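Long-range contacts in SM80.1 Vicilin (Solanum melongena, PDB 5VF5), which probably serves as a 7S seed-storage globulin of eggplant, built from two cupin domains in one chain and binding copper through its second one: residues I72-R77 and R338-G343; G98-L103 and G209-M214; I364-K369 and E379-F384. All coordinates share one frame; numbering follows the deposited sequence.

Contact 1: I72-R77 and R338-G343; sequences IFVVVR and RVVGFG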
# COMPACT_ATOMS: atom_id res chain seq x y z
N ILE A 72 -4.25 -2.11 6.79
CA ILE A 72 -4.96 -2.56 5.60
C ILE A 72 -3.97 -3.40 4.80
O ILE A 72 -2.87 -2.93 4.48
CB ILE A 72 -5.44 -1.40 4.72
CG1 ILE A 72 -6.34 -0.46 5.51
CG2 ILE A 72 -6.14 -1.95 3.51
CD1 ILE A 72 -6.71 0.77 4.76
N PHE A 73 -4.32 -4.65 4.55
CA PHE A 73 -3.53 -5.58 3.74
C PHE A 73 -4.10 -5.59 2.33
O PHE A 73 -5.31 -5.75 2.16
CB PHE A 73 -3.58 -7.02 4.31
CG PHE A 73 -2.73 -7.32 5.49
CD1 PHE A 73 -2.30 -6.37 6.40
CD2 PHE A 73 -2.34 -8.64 5.71
CE1 PHE A 73 -1.51 -6.71 7.47
CE2 PHE A 73 -1.55 -8.98 6.79
CZ PHE A 73 -1.15 -8.01 7.67
N VAL A 74 -3.25 -5.51 1.33
CA VAL A 74 -3.63 -5.62 -0.06
C VAL A 74 -2.78 -6.67 -0.72
O VAL A 74 -1.56 -6.58 -0.76
CB VAL A 74 -3.48 -4.29 -0.80
CG1 VAL A 74 -3.94 -4.39 -2.26
CG2 VAL A 74 -4.21 -3.19 -0.08
N VAL A 75 -3.40 -7.73 -1.25
CA VAL A 75 -2.64 -8.78 -1.91
C VAL A 75 -2.25 -8.36 -3.32
O VAL A 75 -3.10 -8.07 -4.16
CB VAL A 75 -3.40 -10.11 -1.95
CG1 VAL A 75 -2.57 -11.18 -2.60
CG2 VAL A 75 -3.78 -10.52 -0.56
N VAL A 76 -0.95 -8.30 -3.57
CA VAL A 76 -0.38 -7.87 -4.86
C VAL A 76 -0.05 -9.05 -5.77
O VAL A 76 -0.03 -8.91 -6.98
CB VAL A 76 0.95 -7.10 -4.63
CG1 VAL A 76 1.74 -6.89 -5.93
CG2 VAL A 76 0.66 -5.78 -3.95
N ARG A 77 0.26 -10.20 -5.19
CA ARG A 77 0.66 -11.38 -5.97
C ARG A 77 0.36 -12.62 -5.17
O ARG A 77 0.49 -12.65 -3.94
CB ARG A 77 2.18 -11.33 -6.26
CG ARG A 77 2.64 -12.24 -7.36
CD ARG A 77 3.88 -11.65 -7.99
NE ARG A 77 3.65 -10.29 -8.48
CZ ARG A 77 4.22 -9.20 -7.97
NH1 ARG A 77 3.97 -8.02 -8.51
NH2 ARG A 77 5.05 -9.31 -6.94
N ARG A 338 1.81 -0.99 -13.27
CA ARG A 338 0.74 -1.20 -12.29
C ARG A 338 1.17 -0.83 -10.88
O ARG A 338 2.25 -1.17 -10.42
CB ARG A 338 0.34 -2.68 -12.26
CG ARG A 338 -1.00 -2.93 -11.59
CD ARG A 338 -1.44 -4.40 -11.64
NE ARG A 338 -1.38 -4.99 -12.99
CZ ARG A 338 -2.38 -5.02 -13.88
NH1 ARG A 338 -3.58 -4.48 -13.62
NH2 ARG A 338 -2.18 -5.61 -15.06
N VAL A 339 0.28 -0.07 -10.23
CA VAL A 339 0.54 0.44 -8.86
C VAL A 339 -0.64 0.17 -7.96
O VAL A 339 -1.80 0.09 -8.44
CB VAL A 339 0.89 1.96 -8.82
CG1 VAL A 339 2.04 2.25 -9.74
CG2 VAL A 339 -0.31 2.81 -9.19
N VAL A 340 -0.37 0.09 -6.67
CA VAL A 340 -1.38 0.14 -5.65
C VAL A 340 -1.10 1.39 -4.87
O VAL A 340 0.05 1.66 -4.50
CB VAL A 340 -1.28 -1.05 -4.68
CG1 VAL A 340 -2.29 -0.91 -3.54
CG2 VAL A 340 -1.49 -2.29 -5.46
N GLY A 341 -2.13 2.20 -4.66
CA GLY A 341 -1.99 3.44 -3.89
C GLY A 341 -2.85 3.41 -2.63
O GLY A 341 -4.04 3.05 -2.68
N PHE A 342 -2.28 3.72 -1.51
CA PHE A 342 -3.05 3.98 -0.32
C PHE A 342 -3.36 5.45 -0.26
O PHE A 342 -2.46 6.29 -0.35
CB PHE A 342 -2.28 3.56 0.93
CG PHE A 342 -2.13 2.08 1.08
CD1 PHE A 342 -3.25 1.31 1.31
CD2 PHE A 342 -0.89 1.46 1.05
CE1 PHE A 342 -3.16 -0.06 1.48
CE2 PHE A 342 -0.78 0.10 1.23
CZ PHE A 342 -1.91 -0.69 1.43
N GLY A 343 -4.62 5.77 -0.05
CA GLY A 343 -5.06 7.15 0.13
C GLY A 343 -5.31 7.48 1.59
O GLY A 343 -6.02 6.73 2.28
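Val-74 carries CG1 anti to its backbone N (chi1 -177°), and Val-340 does the same across the gap, a pairing that brings the two CG1 methyls tip to tip at 4.1 Å. Phe-342 is turned the other way: its CG stands anti to the carbonyl carbon (chi1 -70°), and the ring reaches between Ile-72 and Val-74. There CG2 of Val-74, the branch beside the backbone N, approaches the ring obliquely and comes 3.7 Å from Phe-342 CE1, about as near to CZ. Ile-72 and the Phe-342 ring pass with their side chains running opposite ways; CG2 of Ile-72 lies 4.1 Å from CE1 of Phe-342, while the CZ corner of the ring sits 3.9 Å from the carbonyl O of Ile-72. No hydrogen bond crosses this contact. Its two strands run almost exactly antiparallel, 174° apart, but their axes stay 9.5 Å from each other: this is face-to-face packing of two sheets through buried aliphatic and aromatic side chains, not edge pairing. The sheets belong to the two cupin modules, and the contact lies near the centre of the chain, where the bicupin halves meet. Val-76 and Arg-77 form a classic beta bulge facing Phe-121. Strand 69-77 is hydrogen-bonded through its backbone to strand 120-128 on one flank (Ile-72 with Leu-125) and to strand 100-103 on the other (Phe-73 with Leu-101). Tyr-123 of strand 120-128 meets the Phe-342 ring, and from the second module Ala-243 and Val-245 of strand 243-250 pack on Ile-72 and Val-74, with Val-271 of strand 265-272 against Val-340.

Contact 2: G98-L103 and G209-M214; sequences GDVLRL and GPFNLM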
# COMPACT_ATOMS: atom_id res chain seq x y z
N GLY A 98 -5.58 -8.90 -5.42
CA GLY A 98 -6.53 -7.85 -5.41
C GLY A 98 -7.38 -7.75 -4.15
O GLY A 98 -8.11 -6.76 -3.97
N ASP A 99 -7.30 -8.75 -3.28
CA ASP A 99 -8.06 -8.70 -2.04
C ASP A 99 -7.53 -7.59 -1.12
O ASP A 99 -6.29 -7.40 -1.00
CB ASP A 99 -8.00 -10.00 -1.29
CG ASP A 99 -8.89 -11.10 -1.86
OD1 ASP A 99 -9.78 -10.84 -2.72
OD2 ASP A 99 -8.71 -12.25 -1.39
N VAL A 100 -8.46 -6.92 -0.49
CA VAL A 100 -8.23 -5.89 0.50
C VAL A 100 -8.83 -6.32 1.81
O VAL A 100 -9.99 -6.70 1.84
CB VAL A 100 -8.86 -4.55 0.07
CG1 VAL A 100 -8.62 -3.48 1.13
CG2 VAL A 100 -8.36 -4.11 -1.31
N LEU A 101 -8.06 -6.24 2.91
CA LEU A 101 -8.52 -6.68 4.22
C LEU A 101 -8.13 -5.66 5.25
O LEU A 101 -6.94 -5.34 5.38
CB LEU A 101 -7.91 -8.04 4.58
CG LEU A 101 -8.37 -8.65 5.88
CD1 LEU A 101 -9.80 -9.12 5.83
CD2 LEU A 101 -7.44 -9.80 6.25
N ARG A 102 -9.11 -5.11 5.97
CA ARG A 102 -8.83 -4.28 7.14
C ARG A 102 -8.58 -5.20 8.33
O ARG A 102 -9.40 -6.05 8.66
CB ARG A 102 -10.03 -3.38 7.39
CG ARG A 102 -9.98 -2.53 8.62
CD ARG A 102 -9.21 -1.25 8.40
NE ARG A 102 -9.37 -0.48 9.62
CZ ARG A 102 -8.67 -0.67 10.73
NH1 ARG A 102 -7.60 -1.48 10.74
NH2 ARG A 102 -8.95 0.03 11.80
N LEU A 103 -7.43 -5.01 8.98
CA LEU A 103 -7.05 -5.78 10.15
C LEU A 103 -6.97 -4.83 11.36
O LEU A 103 -6.12 -3.89 11.42
CB LEU A 103 -5.66 -6.39 9.91
CG LEU A 103 -5.20 -7.40 10.93
CD1 LEU A 103 -6.06 -8.67 10.90
CD2 LEU A 103 -3.72 -7.70 10.67
N GLY A 209 -14.44 -10.19 6.21
CA GLY A 209 -13.57 -10.75 5.21
C GLY A 209 -13.08 -9.74 4.20
O GLY A 209 -13.42 -8.53 4.24
N PRO A 210 -12.24 -10.21 3.29
CA PRO A 210 -11.71 -9.34 2.27
C PRO A 210 -12.77 -8.96 1.26
O PRO A 210 -13.82 -9.62 1.14
CB PRO A 210 -10.68 -10.20 1.59
CG PRO A 210 -11.14 -11.59 1.80
CD PRO A 210 -11.72 -11.59 3.16
N PHE A 211 -12.50 -7.88 0.56
CA PHE A 211 -13.21 -7.48 -0.62
C PHE A 211 -12.26 -7.31 -1.78
O PHE A 211 -11.06 -7.13 -1.59
CB PHE A 211 -14.04 -6.20 -0.40
CG PHE A 211 -13.29 -5.06 0.20
CD1 PHE A 211 -13.17 -4.95 1.58
CD2 PHE A 211 -12.77 -4.06 -0.61
CE1 PHE A 211 -12.49 -3.86 2.15
CE2 PHE A 211 -12.10 -2.99 -0.05
CZ PHE A 211 -11.97 -2.88 1.31
N ASN A 212 -12.80 -7.30 -2.99
CA ASN A 212 -11.98 -7.34 -4.22
C ASN A 212 -12.77 -6.67 -5.33
O ASN A 212 -13.93 -7.03 -5.58
CB ASN A 212 -11.66 -8.79 -4.54
CG ASN A 212 -10.62 -8.96 -5.62
OD1 ASN A 212 -10.76 -8.40 -6.70
ND2 ASN A 212 -9.56 -9.78 -5.35
N LEU A 213 -12.18 -5.66 -5.96
CA LEU A 213 -12.87 -4.88 -6.99
C LEU A 213 -12.36 -5.19 -8.40
O LEU A 213 -12.77 -4.51 -9.34
CB LEU A 213 -12.70 -3.38 -6.69
CG LEU A 213 -13.42 -2.80 -5.46
CD1 LEU A 213 -12.78 -3.18 -4.12
CD2 LEU A 213 -13.47 -1.28 -5.56
N MET A 214 -11.51 -6.21 -8.53
CA MET A 214 -10.78 -6.49 -9.79
C MET A 214 -11.71 -6.66 -10.97
O MET A 214 -11.40 -6.23 -12.08
CB MET A 214 -9.92 -7.75 -9.67
CG MET A 214 -8.54 -7.55 -9.04
SD MET A 214 -7.50 -9.01 -9.30
CE MET A 214 -7.31 -8.99 -11.08
O HOH W 1 -9.47 -5.04 -5.59
O HOH W 2 -11.92 -6.07 5.74
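Val-100 and Phe-211 form a single antiparallel beta bridge, a hydrogen-bonded pair by which the loop between helix 186-192 and strand 220-222 docks on edge strand 100-103 of the first cupin module. Val-100 N donates to Phe-211 O at 2.8 Å, and Phe-211 N returns the bond to Val-100 O. Packing is tightest here. Phe-211 CG sits between its own backbone N and carbonyl carbon (chi1 51°), and the ring folds back over Val-100, whose CB lies over one face, 3.9 Å from the centroid in a CH-pi contact. Val-100 CG1 presses on the rim atom CZ of Phe-211 at 3.4 Å, and Phe-235 stacks with the same ring. Leu-101 lays CD1 beside the Gly-209 to Pro-210 peptide, and Pro-210 lies alongside Asp-99, CB to CB 3.9 Å.

Other parts are looser and wetter. One water accepts from Leu-213 N and donates to Gly-98 O; a second bridges Arg-102 N and Gly-209 O. Exposed Met-214, modelled in two conformers, only loosely borders Gly-98. Asn-212, by contrast, is firmly held: its OD1 accepts from Met-214 N in an Asx turn, fixing the amide whose ND2 also reaches Arg-97 O. That ND2 gives Asp-99 OD1 a nearly straight bond of 2.8 Å, lying in the amide plane but meeting the oxygen from above the carboxylate plane.

Contact 3: I364-K369 and E379-F384; sequences IDREAK and EVEEIF
Glu-381 and Arg-366 meet with their flat groups almost perpendicular, carboxylate and guanidinium planes 86° apart. OE1 of Glu-381 lies at the guanidinium edge, near its plane, and is gripped twice: by NH2 of Arg-366 at 2.9 Å through the syn lone pair, and by NE of Arg-366 in a weak bond of the same length. In one of its two modelled conformers the Phe-384 ring has CG1 of Val-380 over one face, offset toward the rim. The other carboxylate oxygen, OE2 of Glu-381, receives NZ of Lys-369 at 2.8 Å on its anti side, completing a salt-bridge network of Arg-366, Lys-369 and Glu-381. The Lys-369 chain bends at chi4 (138°), and its NZ also donates to the carbonyl O of Ile-364, 2.9 Å away, and to that of Trp-361. Before the ammonium is reached, the aliphatic part does its own packing: CD of Lys-369 rests 3.5 Å from CG of Glu-381, and CB of Lys-369 lies 3.8 Å from CG1 of Val-380.

The contact joins two consecutive helices, 366-373 and 377-385, linked by a short turn; its centre lies about 38 Å from the centre of the chain. At the start of the first helix, Arg-366 N holds a malonate ion, probably from the crystallisation liquor. With one carboxylate shared by a guanidinium and an ammonium, the network probably keeps Glu-381 ionised, and the two carbonyls that also receive the buried lysine's NZ should help stabilise its positive charge.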
# COMPACT_ATOMS: atom_id res chain seq x y z
N ILE A 364 -15.27 25.34 -16.90
CA ILE A 364 -14.83 26.73 -16.85
C ILE A 364 -15.34 27.39 -18.13
O ILE A 364 -15.17 26.85 -19.20
CB ILE A 364 -13.30 26.84 -16.68
CG1 ILE A 364 -12.94 26.22 -15.31
CG2 ILE A 364 -12.85 28.28 -16.79
CD1 ILE A 364 -11.48 26.18 -14.97
N ASP A 365 -15.95 28.57 -18.00
CA ASP A 365 -16.54 29.23 -19.15
C ASP A 365 -15.52 29.82 -20.10
O ASP A 365 -14.35 30.06 -19.74
CB ASP A 365 -17.54 30.28 -18.69
CG ASP A 365 -16.88 31.41 -17.89
OD1 ASP A 365 -16.42 32.38 -18.51
OD2 ASP A 365 -16.80 31.34 -16.64
N ARG A 366 -15.96 30.08 -21.32
CA ARG A 366 -15.10 30.58 -22.37
C ARG A 366 -14.43 31.89 -22.04
O ARG A 366 -13.24 32.06 -22.26
CB ARG A 366 -15.91 30.72 -23.63
CG ARG A 366 -15.12 31.12 -24.87
CD ARG A 366 -16.02 31.19 -26.13
NE ARG A 366 -16.52 29.86 -26.37
CZ ARG A 366 -17.78 29.46 -26.27
NH1 ARG A 366 -18.78 30.32 -26.05
NH2 ARG A 366 -18.05 28.17 -26.45
N GLU A 367 -15.17 32.82 -21.48
CA GLU A 367 -14.62 34.11 -21.11
C GLU A 367 -13.51 34.01 -20.02
O GLU A 367 -12.47 34.68 -20.05
CB GLU A 367 -15.75 35.04 -20.68
CG GLU A 367 -16.77 35.34 -21.79
CD GLU A 367 -17.79 34.18 -22.06
OE1 GLU A 367 -17.91 33.17 -21.24
OE2 GLU A 367 -18.51 34.30 -23.09
N ALA A 368 -13.74 33.10 -19.06
CA ALA A 368 -12.74 32.82 -18.05
C ALA A 368 -11.50 32.18 -18.65
O ALA A 368 -10.38 32.47 -18.21
CB ALA A 368 -13.30 31.94 -16.96
N LYS A 369 -11.65 31.35 -19.67
CA LYS A 369 -10.47 30.80 -20.37
C LYS A 369 -9.70 31.90 -21.08
O LYS A 369 -8.45 31.90 -21.08
CB LYS A 369 -10.90 29.73 -21.38
CG LYS A 369 -11.39 28.46 -20.72
CD LYS A 369 -12.02 27.52 -21.74
CE LYS A 369 -12.41 26.23 -21.07
NZ LYS A 369 -13.71 25.67 -21.46
N GLU A 379 -10.07 30.05 -29.13
CA GLU A 379 -8.81 29.41 -29.44
C GLU A 379 -8.32 28.53 -28.29
O GLU A 379 -7.86 27.41 -28.51
CB GLU A 379 -7.76 30.46 -29.78
CG GLU A 379 -6.47 29.83 -30.27
CD GLU A 379 -5.46 30.80 -30.80
OE1 GLU A 379 -5.68 32.05 -30.71
OE2 GLU A 379 -4.43 30.27 -31.30
N VAL A 380 -8.50 29.00 -27.06
CA VAL A 380 -8.19 28.19 -25.91
C VAL A 380 -9.03 26.92 -25.94
O VAL A 380 -8.52 25.82 -25.74
CB VAL A 380 -8.42 28.95 -24.59
CG1 VAL A 380 -8.10 28.04 -23.41
CG2 VAL A 380 -7.51 30.14 -24.49
N GLU A 381 -10.33 27.09 -26.21
CA GLU A 381 -11.24 25.94 -26.26
C GLU A 381 -10.86 24.97 -27.36
O GLU A 381 -10.88 23.75 -27.15
CB GLU A 381 -12.70 26.39 -26.33
CG GLU A 381 -13.12 27.01 -25.01
CD GLU A 381 -14.62 27.10 -24.74
OE1 GLU A 381 -15.37 27.25 -25.73
OE2 GLU A 381 -15.03 27.07 -23.51
N GLU A 382 -10.49 25.48 -28.51
CA GLU A 382 -10.05 24.60 -29.59
C GLU A 382 -8.86 23.74 -29.12
O GLU A 382 -8.87 22.51 -29.32
CB GLU A 382 -9.69 25.41 -30.84
CG GLU A 382 -9.20 24.56 -32.01
CD GLU A 382 -8.87 25.36 -33.27
OE1 GLU A 382 -9.53 26.38 -33.54
OE2 GLU A 382 -7.95 24.94 -34.01
N ILE A 383 -7.88 24.35 -28.46
CA ILE A 383 -6.71 23.62 -28.03
C ILE A 383 -7.07 22.58 -27.00
O ILE A 383 -6.67 21.44 -27.08
CB ILE A 383 -5.61 24.58 -27.52
CG1 ILE A 383 -5.06 25.40 -28.69
CG2 ILE A 383 -4.51 23.83 -26.79
CD1 ILE A 383 -4.26 26.60 -28.26
N PHE A 384 -7.93 22.96 -26.05
CA PHE A 384 -8.35 22.05 -24.99
C PHE A 384 -9.27 20.87 -25.41
O PHE A 384 -9.43 19.86 -24.71
CB PHE A 384 -9.00 22.85 -23.86
CG PHE A 384 -8.03 23.63 -23.03
CD1 PHE A 384 -6.68 23.72 -23.36
CD2 PHE A 384 -8.47 24.31 -21.91
CE1 PHE A 384 -5.80 24.44 -22.58
CE2 PHE A 384 -7.59 25.03 -21.13
CZ PHE A 384 -6.25 25.09 -21.46

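From the N terminus, strand 69-77 of the first cupin module opens contact 1, which closes only at strand 337-344 of the second, 261 residues on. Contact 2 is nested inside that loop: strand 100-103 is rejoined 106 residues later by the loop ahead of strand 220-222. The two touch, because strands 69-77 and 100-103 are neighbours in one sheet: Val-75 O lies 2.9 Å from Gly-98 N, a probable hydrogen bond. Together they hold the two modules to each other, through the sheet faces and along an edge. Contact 3 follows in series, a short closure between adjacent helices, with nearest atoms about 25 Å from contact 1 and 29 Å from contact 2.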